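Local coordinates for protein tRNA (cytosine(38)-C(5))-methyltransferase (Schizosaccharomyces pombe, PDB 6FDF) that methylates carbon 5 of cytosine 38 in the anticodon loop of tRNA(Asp), and more weakly of tRNA(Glu), using S-adenosyl-L-methionine as methyl donor, at residues Gln128-Glu132 against Ser133-Glu137; Glu198-Ile202 against Arg203-Glu207; Ser64-Ala68 against Lys69-Ala73; Ile325-Leu328 against Leu329-Leu332; Glu305-Met308 against Tyr309-Leu312. All blocks are in the same frame, centred on the assembly; numbering follows the deposited sequence.

Interaction 1 of 5, residues Gln128-Glu132 against Ser133-Glu137; sequences QGFEE and SKAAE
The backbone from Phe130 to Glu132 makes a short 3-10 turn that closes when Ser133 N donates to Phe130 O at 2.9 Å, and helical geometry begins at Lys134. Ser133, directly before that first helical residue, is the N-cap of helix 134-145, which follows strand 121-127 of the Rossmann-like methyltransferase sheet. Its hydroxyl works in both directions: OG donates to Phe130 O at 2.7 Å and accepts from Ala136 N at 3.0 Å, the capping bond proper. The rotation that puts OG between its own backbone N and carbonyl carbon (chi1 69°) lets one oxygen serve both. Phe130 O thus holds two donors, the hydroxyl on a lone pair in the carbonyl plane and Ser133 N well above that plane. With CG anti to the backbone N (chi1 179°), the Phe130 ring is carried up to the first helical turn and lays one face against it. Ala136 CB sits over that face, 4.0 Å from the ring centroid and 26° off the normal, a CH-pi contact shifted toward CE2; Ser133 OG lies over the same face on the CD1 side. Ala135 CB approaches CE1 obliquely. Beyond the turn, the ring meets Trp169 and touches Cys85, the predicted catalytic cysteine, so this cap lies beside the probable active site. A water bridges the turn, donating to both Glu131 O and Ser133 O. Glu131 folds back on its own segment, where OE1 accepts from Gly129 N at 2.7 Å on the syn side of the carboxylate.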
# COMPACT_ATOMS: atom_id res chain seq x y z
N GLN A 128 -5.20 -9.35 0.13
CA GLN A 128 -5.84 -10.48 0.79
C GLN A 128 -6.18 -11.55 -0.24
O GLN A 128 -6.67 -11.26 -1.33
CB GLN A 128 -7.10 -10.03 1.52
CG GLN A 128 -7.78 -11.12 2.33
CD GLN A 128 -8.90 -10.57 3.19
OE1 GLN A 128 -9.45 -9.51 2.91
NE2 GLN A 128 -9.25 -11.31 4.24
N GLY A 129 -5.92 -12.80 0.11
CA GLY A 129 -6.07 -13.90 -0.81
C GLY A 129 -4.77 -14.36 -1.42
O GLY A 129 -4.71 -15.46 -1.98
N PHE A 130 -3.72 -13.54 -1.34
CA PHE A 130 -2.39 -14.03 -1.69
C PHE A 130 -2.05 -15.28 -0.89
O PHE A 130 -1.40 -16.19 -1.40
CB PHE A 130 -1.34 -12.94 -1.45
CG PHE A 130 0.07 -13.38 -1.76
CD1 PHE A 130 0.52 -13.47 -3.06
CD2 PHE A 130 0.95 -13.73 -0.73
CE1 PHE A 130 1.81 -13.88 -3.35
CE2 PHE A 130 2.24 -14.14 -1.01
CZ PHE A 130 2.67 -14.21 -2.32
N GLU A 131 -2.50 -15.34 0.37
CA GLU A 131 -2.09 -16.42 1.26
C GLU A 131 -2.52 -17.79 0.75
O GLU A 131 -1.92 -18.80 1.13
CB GLU A 131 -2.63 -16.20 2.67
CG GLU A 131 -4.12 -16.41 2.84
CD GLU A 131 -4.94 -15.24 2.33
OE1 GLU A 131 -4.35 -14.27 1.82
OE2 GLU A 131 -6.19 -15.30 2.46
N GLU A 132 -3.55 -17.85 -0.10
CA GLU A 132 -4.03 -19.11 -0.64
C GLU A 132 -3.47 -19.42 -2.02
O GLU A 132 -3.86 -20.43 -2.62
CB GLU A 132 -5.56 -19.11 -0.71
CG GLU A 132 -6.24 -19.09 0.65
CD GLU A 132 -7.75 -19.07 0.54
OE1 GLU A 132 -8.27 -18.94 -0.59
OE2 GLU A 132 -8.42 -19.20 1.59
N SER A 133 -2.56 -18.60 -2.54
CA SER A 133 -2.14 -18.72 -3.92
C SER A 133 -0.97 -19.69 -4.07
O SER A 133 -0.24 -19.98 -3.12
CB SER A 133 -1.72 -17.36 -4.48
OG SER A 133 -0.52 -16.91 -3.87
N LYS A 134 -0.78 -20.15 -5.31
CA LYS A 134 0.40 -20.96 -5.63
C LYS A 134 1.69 -20.17 -5.45
O LYS A 134 2.71 -20.73 -5.04
CB LYS A 134 0.29 -21.50 -7.06
CG LYS A 134 -0.81 -22.55 -7.24
CD LYS A 134 -0.91 -23.05 -8.69
CE LYS A 134 -1.77 -22.13 -9.56
NZ LYS A 134 -1.00 -20.97 -10.11
N ALA A 135 1.65 -18.87 -5.74
CA ALA A 135 2.83 -18.03 -5.53
C ALA A 135 3.23 -17.99 -4.06
O ALA A 135 4.42 -18.02 -3.73
CB ALA A 135 2.58 -16.63 -6.07
N ALA A 136 2.24 -17.90 -3.15
CA ALA A 136 2.57 -17.92 -1.73
C ALA A 136 3.13 -19.28 -1.32
O ALA A 136 4.04 -19.35 -0.49
CB ALA A 136 1.33 -17.59 -0.89
N GLU A 137 2.61 -20.36 -1.90
CA GLU A 137 3.14 -21.68 -1.59
C GLU A 137 4.60 -21.79 -2.01
O GLU A 137 5.44 -22.30 -1.27
CB GLU A 137 2.29 -22.75 -2.26
CG GLU A 137 2.71 -24.18 -1.99
CD GLU A 137 1.92 -25.17 -2.83
OE1 GLU A 137 0.70 -24.98 -2.97
OE2 GLU A 137 2.52 -26.14 -3.35
O HOH W 1 -0.76 -20.76 -0.39

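Interaction 2 of 5, residues Glu198-Ile202 against Arg203-Glu207; sequences EVKRI and RDYLE
Arg201 and Asp204 are joined by two reciprocal bonds. Arg201 N donates to Asp204 OD2 at 2.9 Å in a nearly straight line (172°), using the anti lone pair of the carboxylate oxygen, while Asp204 N returns a bond to Arg201 O at 2.9 Å from above the carbonyl plane. With CG beside its own backbone N (chi1 -65°), Asp204 turns its carboxylate back over the start of the turn. One residue on, Ile202 O accepts from Tyr205 N at 2.9 Å, and weakly from Leu206 N. These bonds build a short 3-10 turn in the long connection between strand 168-175 and helix 219-225, at the protein surface and away from the catalytic site. The two arginines lie side by side, pointing the same way: Arg201 CD rests over one face of the Arg203 guanidinium, 3.7 Å from NH2, and the two guanidinium planes differ by 33°. Their like charges come close, but Arg201 has other mates, a salt bridge to Glu196 and a hydrogen bond to Asp235 O. Lys200 crosses Tyr205 at about a right angle, its CD reaching OH at 3.4 Å. Arg201 O meets the edge of the tyrosine ring in its plane, closest to CD1.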
# COMPACT_ATOMS: atom_id res chain seq x y z
N GLU A 198 -10.67 9.95 21.22
CA GLU A 198 -9.41 9.70 20.55
C GLU A 198 -9.59 8.76 19.37
O GLU A 198 -8.61 8.38 18.73
CB GLU A 198 -8.38 9.11 21.53
CG GLU A 198 -9.00 8.32 22.65
CD GLU A 198 -7.99 7.55 23.47
OE1 GLU A 198 -6.90 8.09 23.75
OE2 GLU A 198 -8.30 6.40 23.86
N VAL A 199 -10.83 8.37 19.08
CA VAL A 199 -11.12 7.49 17.96
C VAL A 199 -11.09 8.36 16.71
O VAL A 199 -11.88 9.30 16.58
CB VAL A 199 -12.48 6.81 18.12
CG1 VAL A 199 -12.89 6.13 16.81
CG2 VAL A 199 -12.45 5.81 19.26
N LYS A 200 -10.18 8.06 15.80
CA LYS A 200 -10.05 8.88 14.61
C LYS A 200 -11.24 8.67 13.68
O LYS A 200 -11.73 7.55 13.50
CB LYS A 200 -8.73 8.60 13.90
CG LYS A 200 -7.54 8.99 14.76
CD LYS A 200 -6.29 9.24 13.93
CE LYS A 200 -5.14 9.66 14.83
NZ LYS A 200 -5.44 10.96 15.51
N ARG A 201 -11.69 9.76 13.08
CA ARG A 201 -12.82 9.75 12.17
C ARG A 201 -12.40 10.47 10.90
O ARG A 201 -11.31 11.05 10.82
CB ARG A 201 -14.05 10.39 12.82
CG ARG A 201 -14.53 9.62 14.05
CD ARG A 201 -15.62 10.32 14.82
NE ARG A 201 -15.99 9.57 16.02
CZ ARG A 201 -16.89 8.59 16.05
NH1 ARG A 201 -17.52 8.24 14.94
NH2 ARG A 201 -17.15 7.96 17.18
N ILE A 202 -13.28 10.41 9.90
CA ILE A 202 -12.97 10.99 8.59
C ILE A 202 -12.56 12.45 8.70
O ILE A 202 -11.62 12.90 8.04
CB ILE A 202 -14.17 10.80 7.64
CG1 ILE A 202 -14.41 9.31 7.39
CG2 ILE A 202 -13.92 11.52 6.33
CD1 ILE A 202 -13.22 8.61 6.77
N ARG A 203 -13.26 13.21 9.56
CA ARG A 203 -12.98 14.64 9.70
C ARG A 203 -11.52 14.91 10.05
O ARG A 203 -11.00 15.98 9.73
CB ARG A 203 -13.88 15.24 10.79
CG ARG A 203 -13.72 14.59 12.16
CD ARG A 203 -14.45 15.35 13.26
NE ARG A 203 -15.77 14.79 13.56
CZ ARG A 203 -16.06 14.10 14.66
NH1 ARG A 203 -17.29 13.63 14.84
NH2 ARG A 203 -15.13 13.88 15.58
N ASP A 204 -10.85 13.96 10.70
CA ASP A 204 -9.47 14.17 11.11
C ASP A 204 -8.50 14.14 9.94
O ASP A 204 -7.33 14.51 10.11
CB ASP A 204 -9.06 13.12 12.14
CG ASP A 204 -9.84 13.25 13.44
OD1 ASP A 204 -9.79 14.33 14.06
OD2 ASP A 204 -10.52 12.27 13.82
N TYR A 205 -8.95 13.72 8.76
CA TYR A 205 -8.11 13.63 7.58
C TYR A 205 -8.50 14.61 6.49
O TYR A 205 -7.76 14.76 5.51
CB TYR A 205 -8.14 12.20 7.02
CG TYR A 205 -7.59 11.18 7.99
CD1 TYR A 205 -8.34 10.75 9.08
CD2 TYR A 205 -6.32 10.64 7.82
CE1 TYR A 205 -7.83 9.84 9.98
CE2 TYR A 205 -5.81 9.72 8.71
CZ TYR A 205 -6.57 9.32 9.79
OH TYR A 205 -6.07 8.40 10.68
N LEU A 206 -9.65 15.28 6.62
CA LEU A 206 -10.16 16.10 5.54
C LEU A 206 -9.36 17.39 5.39
O LEU A 206 -8.87 17.97 6.37
CB LEU A 206 -11.63 16.45 5.77
CG LEU A 206 -12.63 15.29 5.79
CD1 LEU A 206 -14.05 15.78 6.07
CD2 LEU A 206 -12.57 14.51 4.47
N GLU A 207 -9.25 17.85 4.15
CA GLU A 207 -8.85 19.22 3.90
C GLU A 207 -10.02 20.13 4.23
O GLU A 207 -11.18 19.72 4.23
CB GLU A 207 -8.41 19.41 2.45
CG GLU A 207 -7.14 18.65 2.09
CD GLU A 207 -6.65 18.96 0.69
OE1 GLU A 207 -5.79 19.85 0.53
OE2 GLU A 207 -7.15 18.33 -0.26

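Interaction 3 of 5, residues Ser64-Ala68 against Lys69-Ala73; sequences STLTA and KDFDA
Asp70 OD2 is gripped by two donors: Thr67 N, at 3.0 Å and from above the carboxylate plane, and a water at 2.6 Å that also donates to Thr65 O. In return Thr67 OG1 accepts from Asp70 N at 3.2 Å with an angle of 156°. The threonine hydroxyl can do this because it stands between its backbone N and carbonyl carbon (chi1 66°), facing the first turn, while CG2 is anti to the carbonyl carbon. Helical bonding starts at once, Thr67 O taking Phe71 N at 3.1 Å and Ala68 O taking Asp72 N at 2.8 Å. Replacing Asp70 with an alanine would probably leave Thr67 N without its acceptor and would take from the bridging water one of its two acceptors here. Next to the polar pair, Leu66 crosses Phe71 at about a right angle, CD1 touching CZ at 3.8 Å, and its CD2 lies against the Asp70 side chain. Phe71 also stacks on Trp79, and both apolar side chains reach strand 11-16 of the central sheet. The reciprocal pair of bonds between Thr67 and Asp70 is a capping box, with Thr67 as N-cap, at the N-terminus of helix 68-74.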
# COMPACT_ATOMS: atom_id res chain seq x y z
N SER A 64 11.67 -8.81 -13.34
CA SER A 64 11.83 -10.16 -13.87
C SER A 64 13.18 -10.37 -14.56
O SER A 64 13.53 -11.52 -14.84
CB SER A 64 10.72 -10.46 -14.86
OG SER A 64 10.97 -9.80 -16.09
N THR A 65 13.94 -9.31 -14.83
CA THR A 65 15.25 -9.43 -15.45
C THR A 65 16.39 -9.34 -14.46
O THR A 65 17.55 -9.47 -14.86
CB THR A 65 15.44 -8.37 -16.55
OG1 THR A 65 15.61 -7.08 -15.94
CG2 THR A 65 14.24 -8.34 -17.48
N LEU A 66 16.10 -9.12 -13.17
CA LEU A 66 17.16 -9.05 -12.18
C LEU A 66 17.87 -10.39 -12.06
O LEU A 66 17.24 -11.45 -12.09
CB LEU A 66 16.57 -8.65 -10.82
CG LEU A 66 16.23 -7.17 -10.63
CD1 LEU A 66 15.41 -6.98 -9.36
CD2 LEU A 66 17.50 -6.34 -10.58
N THR A 67 19.19 -10.34 -11.92
CA THR A 67 20.03 -11.51 -11.75
C THR A 67 20.65 -11.52 -10.36
O THR A 67 20.61 -10.53 -9.63
CB THR A 67 21.15 -11.53 -12.79
OG1 THR A 67 22.02 -10.42 -12.54
CG2 THR A 67 20.57 -11.43 -14.19
N ALA A 68 21.28 -12.64 -10.03
CA ALA A 68 21.96 -12.74 -8.74
C ALA A 68 23.09 -11.73 -8.64
O ALA A 68 23.34 -11.17 -7.57
CB ALA A 68 22.48 -14.15 -8.51
N LYS A 69 23.77 -11.46 -9.76
CA LYS A 69 24.82 -10.45 -9.78
C LYS A 69 24.26 -9.06 -9.49
O LYS A 69 24.93 -8.23 -8.86
CB LYS A 69 25.54 -10.46 -11.13
CG LYS A 69 26.30 -11.75 -11.40
CD LYS A 69 27.14 -11.64 -12.67
CE LYS A 69 28.30 -10.68 -12.49
NZ LYS A 69 29.32 -10.81 -13.57
N ASP A 70 23.04 -8.77 -9.96
CA ASP A 70 22.39 -7.51 -9.61
C ASP A 70 22.16 -7.40 -8.11
O ASP A 70 22.50 -6.39 -7.48
CB ASP A 70 21.06 -7.36 -10.36
CG ASP A 70 21.23 -7.26 -11.86
OD1 ASP A 70 22.28 -6.75 -12.32
OD2 ASP A 70 20.31 -7.69 -12.59
N PHE A 71 21.56 -8.44 -7.51
CA PHE A 71 21.34 -8.43 -6.07
C PHE A 71 22.65 -8.36 -5.30
O PHE A 71 22.72 -7.71 -4.25
CB PHE A 71 20.54 -9.66 -5.66
CG PHE A 71 19.10 -9.62 -6.06
CD1 PHE A 71 18.22 -8.73 -5.45
CD2 PHE A 71 18.61 -10.46 -7.04
CE1 PHE A 71 16.89 -8.69 -5.81
CE2 PHE A 71 17.27 -10.42 -7.41
CZ PHE A 71 16.41 -9.54 -6.79
N ASP A 72 23.70 -9.00 -5.82
CA ASP A 72 25.01 -8.94 -5.17
C ASP A 72 25.55 -7.52 -5.15
O ASP A 72 26.09 -7.06 -4.14
CB ASP A 72 26.00 -9.86 -5.89
CG ASP A 72 25.73 -11.33 -5.64
OD1 ASP A 72 25.05 -11.66 -4.65
OD2 ASP A 72 26.23 -12.16 -6.43
N ALA A 73 25.41 -6.80 -6.27
CA ALA A 73 25.85 -5.42 -6.33
C ALA A 73 25.04 -4.52 -5.39
O ALA A 73 25.60 -3.62 -4.76
CB ALA A 73 25.76 -4.90 -7.77
O HOH W 2 20.00 -7.31 -15.14

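Interaction 4 of 5, residues Ile325-Leu328 against Leu329-Leu332; sequences ISLL and LEPL
Leu329 lies alongside Ile325, one helical turn earlier, both side chains pointing the same way, and its CD1 touches Ile325 CG2 at 3.8 Å. The branch that does the touching on the isoleucine is the one anti to the backbone N; CG1 occupies the position beside that nitrogen (chi1 -76°) and leads away from Leu329. The backbone beneath them carries a regular helical bond, Leu329 N to Ile325 O at 3.0 Å with an angle of 155°. After this the helix gives out: Leu329 is the first residue to leave helical angles, and Glu330 N makes a weak bond to Leu327 O, 3.3 Å long, three residues back. The Glu330 side chain lies along the last helical turn. Its CG packs 3.2 Å from Ser326 O, and its extended chain crosses Leu327, whose CD1 stands 4.2 Å from OE1. Pro331 follows with CD 3.5 Å from Leu328 O; having no backbone N-H, Pro331 cannot give Leu327 O the i to i+4 bond of a continuing helix. Arg174 donates to both Leu327 O and Leu328 O, so carbonyls at the helix end are met by a side chain of strand 168-175. Leu329 packs on Tyr121 and Ile325 on Leu123, both of strand 121-127. The arrangement is a helix C-terminus passing into a 3-10 turn, which lays the end of helix 318-328 against the central sheet of the Rossmann-like methyltransferase fold.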
# COMPACT_ATOMS: atom_id res chain seq x y z
N ILE A 325 7.61 -2.94 10.17
CA ILE A 325 9.06 -2.76 10.02
C ILE A 325 9.73 -2.73 11.38
O ILE A 325 10.78 -3.36 11.58
CB ILE A 325 9.35 -1.48 9.21
CG1 ILE A 325 9.09 -1.73 7.72
CG2 ILE A 325 10.80 -1.02 9.42
CD1 ILE A 325 9.15 -0.47 6.88
N SER A 326 9.16 -2.00 12.34
CA SER A 326 9.70 -1.96 13.69
C SER A 326 9.79 -3.35 14.29
O SER A 326 10.81 -3.72 14.89
CB SER A 326 8.82 -1.06 14.57
OG SER A 326 8.85 0.27 14.10
N LEU A 327 8.73 -4.14 14.15
CA LEU A 327 8.75 -5.52 14.63
C LEU A 327 9.82 -6.34 13.91
O LEU A 327 10.61 -7.04 14.54
CB LEU A 327 7.37 -6.16 14.42
CG LEU A 327 7.27 -7.63 14.83
CD1 LEU A 327 7.53 -7.78 16.32
CD2 LEU A 327 5.91 -8.19 14.46
N LEU A 328 9.84 -6.26 12.58
CA LEU A 328 10.75 -7.09 11.79
C LEU A 328 12.20 -6.89 12.20
O LEU A 328 12.96 -7.86 12.35
CB LEU A 328 10.56 -6.78 10.31
CG LEU A 328 11.42 -7.53 9.30
CD1 LEU A 328 11.20 -9.03 9.40
CD2 LEU A 328 11.13 -7.04 7.87
N LEU A 329 12.62 -5.64 12.39
CA LEU A 329 14.03 -5.31 12.57
C LEU A 329 14.47 -5.27 14.03
O LEU A 329 15.57 -4.79 14.30
CB LEU A 329 14.33 -3.97 11.89
CG LEU A 329 14.00 -3.90 10.40
CD1 LEU A 329 14.22 -2.49 9.90
CD2 LEU A 329 14.84 -4.90 9.63
N GLU A 330 13.64 -5.73 14.97
CA GLU A 330 14.04 -5.72 16.38
C GLU A 330 15.39 -6.38 16.65
O GLU A 330 16.15 -5.82 17.46
CB GLU A 330 12.95 -6.36 17.25
CG GLU A 330 11.70 -5.50 17.35
CD GLU A 330 10.71 -5.99 18.39
OE1 GLU A 330 10.80 -7.15 18.82
OE2 GLU A 330 9.83 -5.19 18.77
N PRO A 331 15.75 -7.53 16.07
CA PRO A 331 17.05 -8.14 16.40
C PRO A 331 18.25 -7.28 16.03
O PRO A 331 19.37 -7.62 16.42
CB PRO A 331 17.05 -9.45 15.60
CG PRO A 331 15.61 -9.76 15.39
CD PRO A 331 14.97 -8.41 15.18
N LEU A 332 18.05 -6.18 15.29
CA LEU A 332 19.16 -5.31 14.94
C LEU A 332 19.51 -4.35 16.07
O LEU A 332 20.58 -3.72 16.01
CB LEU A 332 18.83 -4.52 13.67
CG LEU A 332 18.79 -5.35 12.39
CD1 LEU A 332 18.34 -4.51 11.21
CD2 LEU A 332 20.16 -5.95 12.13

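Interaction 5 of 5, residues Glu305-Met308 against Tyr309-Leu312; sequences EKCM and YRLL
Arg310 sets CG beside its own backbone N (chi1 -55°) and runs extended to NE, while Lys306 starts with CG anti to N (chi1 -166°); the two chains consequently lie side by side on helix 305-313, pointing the same way. This is i to i+4 packing within one helix of the methyltransferase domain. Lys306 CG covers one face of the Arg310 guanidinium, 3.7 Å from NH2, and the Lys306 chain bends at its third torsion, leaving NZ 6.3 Å from Arg310 NH2. Replacing Arg310 with an alanine would probably strip the Lys306 methylenes of the flat group they rest on and so leave the lysine chain freer to turn. The backbone bonds are regular: Tyr309 N to Glu305 O at 3.1 Å, Leu311 N to Cys307 O at 3.1 Å and Leu312 N to Met308 O at 2.8 Å. On another side Glu305 crosses Tyr309 obliquely, carboxylate and ring planes only 7° apart. Their polar ends have separate partners, Glu305 OE2 bonding Tyr215 OH and Ala283 N, and Tyr309 OH bonding Phe281 O. Met308, bent at its second and third torsions, brings SD to 4.1 Å from Leu311 CD1 and places CE 4.3 Å from Leu312 CG.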
# COMPACT_ATOMS: atom_id res chain seq x y z
N GLU A 305 -3.22 15.08 -10.52
CA GLU A 305 -3.97 14.50 -9.41
C GLU A 305 -4.72 13.25 -9.85
O GLU A 305 -4.86 12.29 -9.08
CB GLU A 305 -4.95 15.52 -8.84
CG GLU A 305 -5.60 15.05 -7.56
CD GLU A 305 -6.48 16.09 -6.91
OE1 GLU A 305 -6.91 17.03 -7.62
OE2 GLU A 305 -6.75 15.97 -5.70
N LYS A 306 -5.23 13.25 -11.09
CA LYS A 306 -5.89 12.06 -11.62
C LYS A 306 -4.96 10.86 -11.62
O LYS A 306 -5.36 9.74 -11.27
CB LYS A 306 -6.40 12.36 -13.03
CG LYS A 306 -7.38 11.35 -13.59
CD LYS A 306 -8.14 11.96 -14.76
CE LYS A 306 -8.76 13.30 -14.38
NZ LYS A 306 -9.40 13.99 -15.53
N CYS A 307 -3.69 11.06 -12.00
CA CYS A 307 -2.73 9.97 -11.97
C CYS A 307 -2.34 9.61 -10.54
O CYS A 307 -2.04 8.45 -10.25
CB CYS A 307 -1.50 10.33 -12.79
SG CYS A 307 -1.84 10.43 -14.57
N MET A 308 -2.35 10.59 -9.63
CA MET A 308 -2.03 10.30 -8.23
C MET A 308 -3.05 9.34 -7.61
O MET A 308 -2.67 8.48 -6.81
CB MET A 308 -1.96 11.59 -7.41
CG MET A 308 -0.66 12.36 -7.57
SD MET A 308 0.82 11.40 -7.15
CE MET A 308 0.54 10.99 -5.44
N TYR A 309 -4.34 9.50 -7.94
CA TYR A 309 -5.32 8.53 -7.45
C TYR A 309 -4.94 7.11 -7.85
O TYR A 309 -5.11 6.17 -7.07
CB TYR A 309 -6.72 8.84 -7.99
CG TYR A 309 -7.47 10.01 -7.39
CD1 TYR A 309 -7.90 9.97 -6.07
CD2 TYR A 309 -7.81 11.11 -8.17
CE1 TYR A 309 -8.63 11.02 -5.53
CE2 TYR A 309 -8.53 12.16 -7.63
CZ TYR A 309 -8.94 12.11 -6.32
OH TYR A 309 -9.67 13.15 -5.78
N ARG A 310 -4.42 6.94 -9.07
CA ARG A 310 -4.07 5.60 -9.52
C ARG A 310 -2.87 5.07 -8.76
O ARG A 310 -2.83 3.89 -8.40
CB ARG A 310 -3.81 5.61 -11.02
CG ARG A 310 -4.97 6.19 -11.81
CD ARG A 310 -4.73 6.11 -13.31
NE ARG A 310 -5.85 6.71 -14.04
CZ ARG A 310 -5.73 7.73 -14.89
NH1 ARG A 310 -4.54 8.25 -15.15
NH2 ARG A 310 -6.81 8.21 -15.50
N LEU A 311 -1.87 5.93 -8.53
CA LEU A 311 -0.68 5.51 -7.80
C LEU A 311 -1.02 5.22 -6.34
O LEU A 311 -0.53 4.25 -5.76
CB LEU A 311 0.40 6.59 -7.89
CG LEU A 311 0.95 6.86 -9.29
CD1 LEU A 311 1.93 8.04 -9.29
CD2 LEU A 311 1.61 5.60 -9.84
N LEU A 312 -1.86 6.06 -5.73
CA LEU A 312 -2.27 5.84 -4.35
C LEU A 312 -3.11 4.57 -4.21
O LEU A 312 -2.99 3.84 -3.22
CB LEU A 312 -3.03 7.06 -3.83
CG LEU A 312 -2.13 8.26 -3.52
CD1 LEU A 312 -2.93 9.56 -3.39
CD2 LEU A 312 -1.31 7.99 -2.25

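All five contacts are local and lie in series along one chain, in the order 3, 1, 2, 5, 4, and none touches another. Interaction 1 is nearest the probable catalytic centre: the Phe130 side chain is about 4 Å from that of Cys85 and about 12 Å from the bound S-adenosyl-L-homocysteine. Interactions 3 and 5 approach that ligand from other parts of the fold, with the side chains of Leu66 and Leu311 about 7 and 6 Å from it, although their centres are 30 Å apart. Interaction 4 rests on strand 121-127, which leads into interaction 1. Interactions 2 and 5 come within about 6 Å at their nearest atoms, and both adjoin helix 283-289.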